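Local coordinates for protein pyridoxal kinase (Entamoeba histolytica, PDB 4S1H) that probably phosphorylates pyridoxal with ATP to give pyridoxal 5'-phosphate, as a magnesium-dependent kinase of the ribokinase superfamily, at residues Tyr83-Ser86 and Ser87-Tyr91; His166-Glu170 and Gln171-Val175; Lys194-Asn198 and Asn199-Thr203; Lys230-Leu234 and Glu235-Asn239; Ser243-Gln246 and Thr247-Arg250. One frame throughout, in Å; residues are numbered along the deposited sequence.

Contact 1: Tyr83-Ser86 and Ser87-Tyr91; sequences YFPS and SDLVY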
# COMPACT_ATOMS: atom_id res chain seq x y z
N TYR A 83 12.45 3.26 -6.82
CA TYR A 83 13.58 3.61 -5.98
C TYR A 83 14.29 2.38 -5.45
O TYR A 83 13.61 1.45 -4.99
CB TYR A 83 13.14 4.47 -4.80
CG TYR A 83 14.25 4.82 -3.85
CD1 TYR A 83 15.09 5.92 -4.11
CD2 TYR A 83 14.47 4.08 -2.70
CE1 TYR A 83 16.12 6.24 -3.24
CE2 TYR A 83 15.49 4.40 -1.83
CZ TYR A 83 16.30 5.48 -2.09
OH TYR A 83 17.31 5.81 -1.23
N PHE A 84 15.62 2.38 -5.52
CA PHE A 84 16.43 1.39 -4.83
C PHE A 84 17.43 2.09 -3.90
O PHE A 84 18.09 3.06 -4.31
CB PHE A 84 17.19 0.53 -5.81
CG PHE A 84 16.32 -0.29 -6.70
CD1 PHE A 84 15.96 -1.58 -6.34
CD2 PHE A 84 15.95 0.19 -7.95
CE1 PHE A 84 15.19 -2.33 -7.20
CE2 PHE A 84 15.21 -0.58 -8.82
CZ PHE A 84 14.82 -1.84 -8.44
N PRO A 85 17.57 1.62 -2.67
CA PRO A 85 18.52 2.24 -1.74
C PRO A 85 19.97 1.79 -1.96
O PRO A 85 20.89 2.47 -1.49
CB PRO A 85 18.00 1.79 -0.36
CG PRO A 85 17.36 0.49 -0.61
CD PRO A 85 16.75 0.60 -1.97
N SER A 86 20.18 0.68 -2.68
CA SER A 86 21.48 0.06 -2.82
C SER A 86 21.58 -0.71 -4.12
O SER A 86 20.57 -1.22 -4.62
CB SER A 86 21.77 -0.87 -1.63
OG SER A 86 20.71 -1.80 -1.42
N SER A 87 22.79 -0.78 -4.68
CA SER A 87 23.00 -1.43 -5.97
C SER A 87 22.76 -2.95 -5.94
O SER A 87 22.39 -3.53 -6.95
CB SER A 87 24.40 -1.15 -6.51
OG SER A 87 25.36 -1.54 -5.57
N ASP A 88 23.01 -3.60 -4.82
CA ASP A 88 22.77 -5.06 -4.76
C ASP A 88 21.35 -5.45 -5.17
O ASP A 88 21.15 -6.44 -5.87
CB ASP A 88 23.18 -5.65 -3.40
CG ASP A 88 22.51 -4.99 -2.19
OD1 ASP A 88 21.69 -4.05 -2.35
OD2 ASP A 88 22.83 -5.39 -1.04
N LEU A 89 20.38 -4.64 -4.74
CA LEU A 89 18.97 -4.90 -5.04
C LEU A 89 18.73 -4.64 -6.53
O LEU A 89 17.89 -5.29 -7.14
CB LEU A 89 18.02 -4.03 -4.20
CG LEU A 89 18.11 -4.18 -2.67
CD1 LEU A 89 17.25 -3.10 -2.03
CD2 LEU A 89 17.71 -5.57 -2.25
N VAL A 90 19.46 -3.71 -7.13
CA VAL A 90 19.28 -3.44 -8.54
C VAL A 90 19.77 -4.62 -9.37
O VAL A 90 19.08 -5.03 -10.30
CB VAL A 90 20.01 -2.14 -8.98
CG1 VAL A 90 19.86 -1.90 -10.48
CG2 VAL A 90 19.48 -0.93 -8.20
N TYR A 91 20.96 -5.12 -9.06
CA TYR A 91 21.52 -6.25 -9.81
C TYR A 91 20.65 -7.50 -9.63
O TYR A 91 20.41 -8.20 -10.59
CB TYR A 91 22.99 -6.52 -9.46
CG TYR A 91 23.91 -5.43 -10.00
CD1 TYR A 91 23.97 -5.17 -11.35
CD2 TYR A 91 24.68 -4.66 -9.14
CE1 TYR A 91 24.80 -4.18 -11.86
CE2 TYR A 91 25.51 -3.67 -9.63
CZ TYR A 91 25.55 -3.44 -10.99
OH TYR A 91 26.35 -2.45 -11.52
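Val90 lays its CG2 methyl over one face of the Phe84 ring. The methyl carbon CG2 of Val90 sits 4.0 Å from the centroid of the Phe84 ring, 29° off the ring normal, a CH-pi contact. It lies nearer the CB end of the ring than its far rim: Val90 CG2 is 3.6 Å from Phe84 CG. In Val90 the CG1 methyl is anti to the backbone N (chi1 178°), which places CG2 beside that N and against the ring. Leu89 meets the same ring obliquely, with its CB 3.9 Å from Phe84 CD1. Further out, Leu89 CD1 packs 3.7 Å from Pro85 CD, and the two side chains cross at about a right angle.

This is the start of helix 87-100, reached by the loop that leaves strand 78-81 of the central mixed sheet, a strand-to-helix turn of the ribokinase-like fold. The polar side of the turn rests on Ser86 and Asp88. Ser86 OG donates to Asp88 OD1 at 2.6 Å, on the syn side of the carboxylate and 17° out of its plane. Asp88 OD1 also takes a weak bond from Leu89 N, at 2.8 Å. Ser86 O receives a second weak bond from Leu89 N, 3.4 Å long. Glu125 of helix 124-133 accepts from Ser87 N. Leu57 and Phe60 of helix 57-69 pack on Leu89.

Contact 2: His166-Glu170 and Gln171-Val175; sequences HILHE and QGIPV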
# COMPACT_ATOMS: atom_id res chain seq x y z
N HIS A 166 19.38 10.11 -27.49
CA HIS A 166 20.07 9.34 -28.52
C HIS A 166 20.98 8.25 -27.93
O HIS A 166 20.93 7.07 -28.35
CB HIS A 166 20.85 10.29 -29.42
CG HIS A 166 21.66 9.59 -30.47
ND1 HIS A 166 21.08 9.02 -31.58
CD2 HIS A 166 22.98 9.29 -30.52
CE1 HIS A 166 22.02 8.45 -32.32
NE2 HIS A 166 23.18 8.60 -31.70
N ILE A 167 21.76 8.64 -26.92
CA ILE A 167 22.75 7.75 -26.33
C ILE A 167 22.03 6.50 -25.81
O ILE A 167 22.45 5.36 -26.05
CB ILE A 167 23.49 8.43 -25.15
CG1 ILE A 167 24.35 9.63 -25.62
CG2 ILE A 167 24.33 7.43 -24.37
CD1 ILE A 167 25.50 9.29 -26.54
N LEU A 168 20.90 6.72 -25.17
CA LEU A 168 20.15 5.60 -24.60
C LEU A 168 19.41 4.77 -25.64
O LEU A 168 19.34 3.55 -25.50
CB LEU A 168 19.18 6.11 -23.53
CG LEU A 168 19.87 6.80 -22.37
CD1 LEU A 168 18.79 7.11 -21.33
CD2 LEU A 168 21.01 6.01 -21.74
N HIS A 169 18.81 5.42 -26.63
CA HIS A 169 18.23 4.72 -27.76
C HIS A 169 19.25 3.84 -28.49
O HIS A 169 18.92 2.74 -28.90
CB HIS A 169 17.60 5.65 -28.77
CG HIS A 169 16.40 6.40 -28.29
ND1 HIS A 169 15.36 5.80 -27.63
CD2 HIS A 169 16.06 7.70 -28.45
CE1 HIS A 169 14.43 6.71 -27.37
NE2 HIS A 169 14.83 7.87 -27.88
N GLU A 170 20.49 4.32 -28.65
CA GLU A 170 21.56 3.51 -29.27
C GLU A 170 21.88 2.24 -28.46
O GLU A 170 22.33 1.27 -29.03
CB GLU A 170 22.81 4.34 -29.47
CG GLU A 170 22.65 5.37 -30.57
CD GLU A 170 22.74 4.76 -31.96
OE1 GLU A 170 23.87 4.62 -32.48
OE2 GLU A 170 21.67 4.46 -32.55
N GLN A 171 21.65 2.28 -27.15
CA GLN A 171 21.76 1.10 -26.26
C GLN A 171 20.57 0.15 -26.37
O GLN A 171 20.54 -0.90 -25.68
CB GLN A 171 21.90 1.53 -24.81
CG GLN A 171 23.14 2.32 -24.48
CD GLN A 171 23.09 2.93 -23.09
OE1 GLN A 171 22.19 2.61 -22.29
NE2 GLN A 171 24.01 3.82 -22.81
N GLY A 172 19.56 0.56 -27.12
CA GLY A 172 18.39 -0.27 -27.36
C GLY A 172 17.09 0.17 -26.69
O GLY A 172 16.07 -0.43 -26.98
N ILE A 173 17.09 1.23 -25.89
CA ILE A 173 15.87 1.63 -25.13
C ILE A 173 14.83 2.22 -26.09
O ILE A 173 15.10 3.23 -26.73
CB ILE A 173 16.16 2.60 -23.99
CG1 ILE A 173 17.09 1.89 -22.98
CG2 ILE A 173 14.86 3.07 -23.33
CD1 ILE A 173 17.77 2.80 -21.98
N PRO A 174 13.66 1.57 -26.23
CA PRO A 174 12.74 2.03 -27.28
C PRO A 174 12.07 3.38 -27.04
O PRO A 174 11.85 4.10 -28.02
CB PRO A 174 11.68 0.92 -27.34
CG PRO A 174 12.27 -0.23 -26.62
CD PRO A 174 13.18 0.33 -25.60
N VAL A 175 11.74 3.71 -25.80
CA VAL A 175 10.95 4.91 -25.50
C VAL A 175 11.50 5.58 -24.26
O VAL A 175 11.74 4.93 -23.26
CB VAL A 175 9.46 4.63 -25.33
CG1 VAL A 175 8.69 5.93 -25.17
CG2 VAL A 175 8.91 3.82 -26.51
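His169 turns back from the last helical turn and donates its ND1 to Ile173 O at 2.7 Å. The bond is nearly straight (172° at the hydrogen), and the acceptor lies in the plane of the imidazole. With CG set beside the backbone N (chi1 -67°), the ring comes back beside the outgoing chain, and its rotation about the CB-CG bond turns the ND1 edge to Ile173 O. The other ring nitrogen, NE2, bonds to Ser192 OG. The imidazole is therefore held at both nitrogens, which fixes its rotation. Lys194 NZ, from the loop after strand 186-193, bonds to His169 O.

Backbone bonds close the helix end. Ile173 N reaches Leu168 O at 3.3 Å. Gly172 N reaches His169 O at 2.9 Å. Gln171 N makes two weak bonds, to Ile167 O and to Leu168 O.

Apolar packing joins Ile173 CD1 to Leu168 CB at 3.9 Å, and Ile134 touches both side chains. The Gln171 amide lies alongside Leu168 in plain van der Waals contact, with Gln171 OE1 3.6 Å from the Leu168 CD2 methyl.

Gly172 leaves the helix with a positive phi of 109°. With the bonds Ile173 N to Leu168 O and Gly172 N to His169 O this is a Schellman motif, ending helix 158-170 and turning the chain into strand 175-183.

Contact 3: Lys194-Asn198 and Asn199-Thr203; sequences KDTLN and NKNFT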
# COMPACT_ATOMS: atom_id res chain seq x y z
N LYS A 194 13.08 5.55 -30.17
CA LYS A 194 14.18 4.97 -30.98
C LYS A 194 13.75 4.82 -32.43
O LYS A 194 14.53 5.13 -33.36
CB LYS A 194 14.59 3.61 -30.40
CG LYS A 194 15.68 2.87 -31.18
CD LYS A 194 16.06 1.57 -30.49
CE LYS A 194 17.03 0.76 -31.32
NZ LYS A 194 18.38 1.38 -31.40
N ASP A 195 12.52 4.37 -32.63
CA ASP A 195 11.99 4.17 -33.98
C ASP A 195 11.11 5.35 -34.35
O ASP A 195 9.92 5.40 -34.02
CB ASP A 195 11.19 2.85 -34.00
CG ASP A 195 10.52 2.59 -35.33
OD1 ASP A 195 10.64 3.45 -36.24
OD2 ASP A 195 9.84 1.55 -35.44
N THR A 196 11.70 6.32 -35.05
CA THR A 196 11.00 7.51 -35.48
C THR A 196 10.28 7.35 -36.82
O THR A 196 9.49 8.21 -37.20
CB THR A 196 11.99 8.67 -35.60
OG1 THR A 196 13.02 8.31 -36.53
CG2 THR A 196 12.60 8.95 -34.24
N LEU A 197 10.52 6.24 -37.52
CA LEU A 197 9.74 5.90 -38.72
C LEU A 197 8.28 5.62 -38.34
O LEU A 197 7.36 6.13 -38.98
CB LEU A 197 10.33 4.71 -39.49
CG LEU A 197 11.78 4.79 -40.06
CD1 LEU A 197 12.46 3.42 -40.14
CD2 LEU A 197 11.70 5.44 -41.43
N ASN A 198 8.07 4.85 -37.27
CA ASN A 198 6.72 4.40 -36.90
C ASN A 198 6.11 5.09 -35.68
O ASN A 198 4.97 4.80 -35.31
CB ASN A 198 6.74 2.89 -36.68
CG ASN A 198 7.17 2.14 -37.93
OD1 ASN A 198 6.58 2.31 -39.00
ND2 ASN A 198 8.19 1.31 -37.81
N ASN A 199 6.86 5.99 -35.05
CA ASN A 199 6.38 6.75 -33.89
C ASN A 199 6.77 8.20 -34.07
O ASN A 199 7.78 8.49 -34.71
CB ASN A 199 7.02 6.24 -32.62
CG ASN A 199 6.83 4.76 -32.45
OD1 ASN A 199 5.76 4.32 -32.03
ND2 ASN A 199 7.85 3.98 -32.80
N LYS A 200 5.98 9.09 -33.49
CA LYS A 200 6.25 10.53 -33.60
C LYS A 200 6.67 11.11 -32.25
O LYS A 200 5.90 11.08 -31.30
CB LYS A 200 5.00 11.25 -34.10
CG LYS A 200 4.72 11.04 -35.57
CD LYS A 200 3.53 11.87 -36.01
CE LYS A 200 3.81 13.34 -36.31
NZ LYS A 200 4.37 13.62 -37.66
N ASN A 201 7.89 11.68 -32.21
CA ASN A 201 8.34 12.35 -31.02
C ASN A 201 7.46 13.56 -30.73
O ASN A 201 7.03 14.27 -31.67
CB ASN A 201 9.79 12.87 -31.17
CG ASN A 201 10.82 11.76 -31.18
OD1 ASN A 201 10.50 10.57 -31.00
ND2 ASN A 201 12.07 12.13 -31.39
N PHE A 202 7.29 13.87 -29.45
CA PHE A 202 6.47 15.00 -29.06
C PHE A 202 6.90 15.64 -27.75
O PHE A 202 7.63 15.03 -26.95
CB PHE A 202 4.98 14.63 -29.01
CG PHE A 202 4.60 13.68 -27.90
CD1 PHE A 202 4.21 14.13 -26.62
CD2 PHE A 202 4.53 12.34 -28.18
CE1 PHE A 202 3.81 13.23 -25.64
CE2 PHE A 202 4.13 11.42 -27.21
CZ PHE A 202 3.76 11.86 -25.94
N THR A 203 6.45 16.88 -27.59
CA THR A 203 6.58 17.59 -26.32
C THR A 203 5.22 18.05 -25.81
O THR A 203 4.24 18.11 -26.56
CB THR A 203 7.54 18.79 -26.39
OG1 THR A 203 7.13 19.72 -27.41
CG2 THR A 203 8.97 18.34 -26.65
O HOH W 1 7.96 1.20 -33.19
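Asn199 folds its side chain back on the turn and donates ND2 to Asp195 O, 2.8 Å away. This is the tight part of the contact. The bond is close to straight (164° at the hydrogen), and the donor lies in the carbonyl plane, on a lone pair of the oxygen. The acceptor is also close to the amide plane of Asn199. The CG of Asn199 stands beside its backbone N (chi1 -54°), and this brings ND2 to Asp195 O. Asn199 N adds a weak bond to the same carbonyl oxygen, so one residue grips Asp195 O twice.

The carboxylate of Asp195 takes bonds from Asn198. Its plane stands 87° from that of the Asn199 amide. Asp195 OD1 accepts from Asn198 N at 3.1 Å, from above the carboxylate plane, an Asx motif. Asp195 OD2 uses its syn lone pair for Asn198 ND2 at 2.9 Å. The Asp195 side chain is thus fixed by both the backbone and the side chain of Asn198.

The solvent side is looser. One water bridges Asp195 and Asn199: it donates to Asp195 OD2 at 3.0 Å and accepts from Asn199 ND2 at 2.8 Å. Thr196 CG2 is only lightly placed against Asn201 OD1, 4.2 Å off. That oxygen has its main partner in Phe193 N.

The turn joins strands 186-193 and 202-207, adjacent and antiparallel in the four-stranded sheet. Asn199 packs on Phe193, and Asn201 pairs through its backbone with Ile279. Lys194 ties the turn to the end of helix 158-170.

Contact 4: Lys230-Leu234 and Glu235-Asn239; sequences KGIPL and EHAVN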
# COMPACT_ATOMS: atom_id res chain seq x y z
N LYS A 230 -4.85 -0.37 -19.44
CA LYS A 230 -6.23 -0.32 -19.94
C LYS A 230 -6.34 -0.24 -21.48
O LYS A 230 -7.46 -0.24 -22.01
CB LYS A 230 -6.99 0.84 -19.28
CG LYS A 230 -7.15 0.76 -17.75
CD LYS A 230 -8.04 -0.38 -17.31
CE LYS A 230 -8.02 -0.49 -15.79
NZ LYS A 230 -8.84 -1.65 -15.35
N GLY A 231 -5.22 -0.19 -22.19
CA GLY A 231 -5.19 -0.24 -23.63
C GLY A 231 -5.18 1.11 -24.33
O GLY A 231 -5.42 1.18 -25.52
N ILE A 232 -4.92 2.17 -23.58
CA ILE A 232 -4.90 3.55 -24.15
C ILE A 232 -3.56 3.76 -24.87
O ILE A 232 -2.53 3.45 -24.30
CB ILE A 232 -5.09 4.61 -23.03
CG1 ILE A 232 -6.39 4.34 -22.25
CG2 ILE A 232 -5.09 6.03 -23.55
CD1 ILE A 232 -7.62 4.23 -23.11
N PRO A 233 -3.57 4.29 -26.10
CA PRO A 233 -2.29 4.63 -26.75
C PRO A 233 -1.45 5.58 -25.92
O PRO A 233 -1.98 6.45 -25.22
CB PRO A 233 -2.72 5.31 -28.07
CG PRO A 233 -4.10 4.81 -28.32
CD PRO A 233 -4.72 4.65 -26.96
N LEU A 234 -0.14 5.38 -25.98
CA LEU A 234 0.81 6.14 -25.19
C LEU A 234 0.56 7.63 -25.12
O LEU A 234 0.61 8.19 -24.03
CB LEU A 234 2.24 5.82 -25.61
CG LEU A 234 3.35 6.47 -24.80
CD1 LEU A 234 3.31 5.93 -23.38
CD2 LEU A 234 4.67 6.18 -25.45
N GLU A 235 0.38 8.30 -26.28
CA GLU A 235 0.14 9.75 -26.33
C GLU A 235 -1.00 10.17 -25.42
O GLU A 235 -0.89 11.14 -24.68
CB GLU A 235 -0.21 10.24 -27.75
CG GLU A 235 0.95 10.40 -28.66
CD GLU A 235 0.54 11.02 -29.99
OE1 GLU A 235 -0.54 11.66 -30.03
OE2 GLU A 235 1.27 10.82 -30.97
N HIS A 236 -2.10 9.43 -25.51
CA HIS A 236 -3.30 9.73 -24.73
C HIS A 236 -3.09 9.37 -23.26
O HIS A 236 -3.56 10.12 -22.39
CB HIS A 236 -4.52 9.04 -25.37
CG HIS A 236 -4.80 9.49 -26.78
ND1 HIS A 236 -5.47 10.66 -27.06
CD2 HIS A 236 -4.42 8.98 -27.97
CE1 HIS A 236 -5.54 10.82 -28.37
NE2 HIS A 236 -4.89 9.83 -28.95
N ALA A 237 -2.37 8.27 -22.98
CA ALA A 237 -2.05 7.87 -21.60
C ALA A 237 -1.21 8.96 -20.92
O ALA A 237 -1.48 9.36 -19.81
CB ALA A 237 -1.33 6.52 -21.55
N VAL A 238 -0.22 9.47 -21.65
CA VAL A 238 0.62 10.53 -21.10
C VAL A 238 -0.20 11.81 -20.81
O VAL A 238 -0.09 12.42 -19.73
CB VAL A 238 1.78 10.89 -22.04
CG1 VAL A 238 2.53 12.14 -21.57
CG2 VAL A 238 2.76 9.73 -22.16
N ASN A 239 -1.04 12.20 -21.77
CA ASN A 239 -1.85 13.42 -21.64
C ASN A 239 -2.81 13.30 -20.46
O ASN A 239 -2.94 14.20 -19.66
CB ASN A 239 -2.58 13.69 -22.95
CG ASN A 239 -3.00 15.15 -23.10
OD1 ASN A 239 -3.27 15.86 -22.11
ND2 ASN A 239 -3.13 15.58 -24.33
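Ile232 sets its CG2 methyl against the first turn of the helix, 3.6 Å from His236 CB. The same methyl is 3.6 Å from Ala237 N and 4.3 Å from Ala237 CB. The CG2 branch is anti to the backbone N, which turns it to the helix, while CG1 stands beside that N (chi1 -56°). Ile232 and His236 cross at about a right angle. Pro233 meets the His236 ring at its edge, with Pro233 CB 4.0 Å from His236 CD2. On another side of the turn, Leu234 CD1 packs 4.0 Å from Val238 CG2.

Two backbone bonds hold this first turn. Ala237 N donates to Pro233 O at 2.9 Å, and Val238 N donates to Leu234 O at 2.8 Å.

A second shell fixes the groups. His236 ND1 bonds to Glu272, and Glu235 OE1 bonds to the hydroxyl of Tyr278. Trp227 of helix 216-229 packs on Ile232 and Ala237, while Leu224 of that helix covers Ala237 and Val238. Leu234 lies on Cys191 and Phe193 of strand 186-193.

Just upstream, Gly231 leaves helix 216-229 with positive phi (94°) in a Schellman motif. Pro233 takes the N-cap position of helix 234-250. Its ring has no N-H to offer, and its carbonyl oxygen starts the helical bonding. The arrangement is a short helix-to-helix connection: a Schellman end, a brief extended link, and a proline N-cap opening the next helix.

Contact 5: Ser243-Gln246 and Thr247-Arg250; sequences STLQ and TILR. With ADP (adenosine-5'-diphosphate), chain C.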
# COMPACT_ATOMS: atom_id res chain seq x y z
N SER A 243 -2.53 15.54 -17.10
CA SER A 243 -3.74 16.29 -16.78
C SER A 243 -4.23 16.00 -15.40
O SER A 243 -4.53 16.93 -14.64
CB SER A 243 -4.83 16.06 -17.84
OG SER A 243 -4.37 16.51 -19.11
N THR A 244 -4.32 14.71 -15.05
CA THR A 244 -4.74 14.31 -13.72
C THR A 244 -3.77 14.83 -12.66
O THR A 244 -4.19 15.35 -11.63
CB THR A 244 -4.90 12.79 -13.66
OG1 THR A 244 -5.95 12.42 -14.57
CG2 THR A 244 -5.24 12.31 -12.25
N LEU A 245 -2.48 14.79 -12.97
CA LEU A 245 -1.48 15.33 -12.04
C LEU A 245 -1.63 16.83 -11.80
O LEU A 245 -1.48 17.30 -10.66
CB LEU A 245 -0.07 15.00 -12.54
CG LEU A 245 1.13 15.00 -11.59
CD1 LEU A 245 0.85 14.52 -10.17
CD2 LEU A 245 2.21 14.13 -12.22
N GLN A 246 -1.94 17.62 -12.84
CA GLN A 246 -2.19 19.05 -12.64
C GLN A 246 -3.35 19.26 -11.70
O GLN A 246 -3.30 20.09 -10.79
CB GLN A 246 -2.47 19.80 -13.96
CG GLN A 246 -1.24 20.10 -14.77
CD GLN A 246 -0.21 20.96 -14.02
OE1 GLN A 246 0.75 20.48 -13.45
NE2 GLN A 246 -0.46 22.26 -14.00
N THR A 247 -4.40 18.45 -11.84
CA THR A 247 -5.53 18.53 -10.95
C THR A 247 -5.13 18.24 -9.50
O THR A 247 -5.54 18.97 -8.60
CB THR A 247 -6.65 17.56 -11.38
OG1 THR A 247 -7.09 17.95 -12.69
CG2 THR A 247 -7.82 17.59 -10.39
N ILE A 248 -4.31 17.22 -9.28
CA ILE A 248 -3.85 16.88 -7.94
C ILE A 248 -3.04 18.02 -7.35
O ILE A 248 -3.27 18.42 -6.21
CB ILE A 248 -3.02 15.58 -7.91
CG1 ILE A 248 -3.89 14.38 -8.31
CG2 ILE A 248 -2.40 15.35 -6.53
CD1 ILE A 248 -3.09 13.16 -8.66
N LEU A 249 -2.13 18.57 -8.14
CA LEU A 249 -1.28 19.64 -7.62
C LEU A 249 -2.01 20.95 -7.34
O LEU A 249 -1.75 21.61 -6.33
CB LEU A 249 -0.13 19.91 -8.58
CG LEU A 249 0.80 18.73 -8.66
CD1 LEU A 249 1.85 19.04 -9.68
CD2 LEU A 249 1.47 18.42 -7.33
N ARG A 250 -2.94 21.33 -8.23
CA ARG A 250 -3.79 22.51 -7.99
C ARG A 250 -4.57 22.36 -6.70
O ARG A 250 -4.87 23.35 -6.03
CB ARG A 250 -4.74 22.78 -9.17
CG ARG A 250 -4.04 23.42 -10.38
CD ARG A 250 -4.97 23.80 -11.50
NE ARG A 250 -4.26 24.12 -12.75
CZ ARG A 250 -4.84 24.62 -13.84
NH1 ARG A 250 -6.15 24.88 -13.86
NH2 ARG A 250 -4.11 24.87 -14.92
PB ADP C . 10.12 13.72 -10.35
O1B ADP C . 11.08 14.88 -10.30
O2B ADP C . 9.40 13.47 -9.03
O3B ADP C . 10.74 12.53 -11.01
PA ADP C . 8.81 15.52 -12.22
O1A ADP C . 9.38 15.27 -13.59
O2A ADP C . 9.32 16.66 -11.40
O3A ADP C . 8.93 14.16 -11.34
O5' ADP C . 7.24 15.65 -12.32
C5' ADP C . 6.39 14.71 -12.94
C4' ADP C . 5.23 15.47 -13.52
O4' ADP C . 4.57 16.18 -12.48
C3' ADP C . 5.70 16.52 -14.51
O3' ADP C . 5.76 16.00 -15.84
C2' ADP C . 4.67 17.60 -14.33
O2' ADP C . 3.53 17.30 -15.12
C1' ADP C . 4.27 17.51 -12.87
N9 ADP C . 4.95 18.47 -11.98
C8 ADP C . 5.96 18.27 -11.11
N7 ADP C . 6.28 19.41 -10.45
C5 ADP C . 5.45 20.36 -10.89
C6 ADP C . 5.22 21.80 -10.60
N6 ADP C . 5.99 22.42 -9.69
N1 ADP C . 4.24 22.42 -11.29
C2 ADP C . 3.47 21.78 -12.22
N3 ADP C . 3.62 20.47 -12.52
C4 ADP C . 4.57 19.74 -11.89
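Four successive i to i+4 bonds carry the backbone here: Thr247 N to Ser243 O, Ile248 N to Thr244 O, Leu249 N to Leu245 O, and Arg250 N to Gln246 O. This is the last part of helix 234-250, a regular alpha helix that forms one wall of the nucleotide pocket in this ribokinase-like kinase. The bond to Gln246 O is 2.9 Å from Arg250 N and almost straight, at 171°.

Leu245, Gln246 and Leu249 face ADP. Leu245 swings its CG away from the backbone N (chi1 -159°), and its CD2 methyl comes to 3.1 Å from O4' of the ADP ribose. Its other methyl, CD1, turns to the helix neighbours and lies 4.4 Å from Ile248 CD1. Gln246 bends at chi2, which brings the end of its chain beside the adenine.

Two hydroxyls bond back into the helix: Ser243 OG to Asn239 O and Thr244 OG1 to Arg240 O. Separately, the aliphatic chain of Arg250 packs on the backbone of Gln246, with Arg250 CG 3.4 Å from Gln246 O.

Helix 216-229 packs along the buried side: Ile223 meets Thr244, Thr219 and Leu220 meet Leu245, and Val216 meets Leu249. Thr179, Ser180, Asn143, Ile209 and Gly217 supply hydrogen bonds to ADP. One turn on from Leu245, Leu249 reaches the base: its CD1 methyl is 3.6 Å from ADP C4.

Along the chain the five contacts come in series, and none encloses or crosses another. Contact 1 turns strand 78-81 of the mixed sheet into helix 87-100. It stands apart, its centre about 29 Å from that of contact 4. Contact 2 links helix 158-170 to strand 175-183, and contact 3 closes the hairpin between strands 186-193 and 202-207. These two touch: Lys194 N lies 2.9 Å from Pro174 O. Contact 4 joins helices 216-229 and 234-250. It reaches contact 3 through Phe202 and Glu235, and contact 2 through Val175 and Leu234. Contact 5 continues the same helix to ADP.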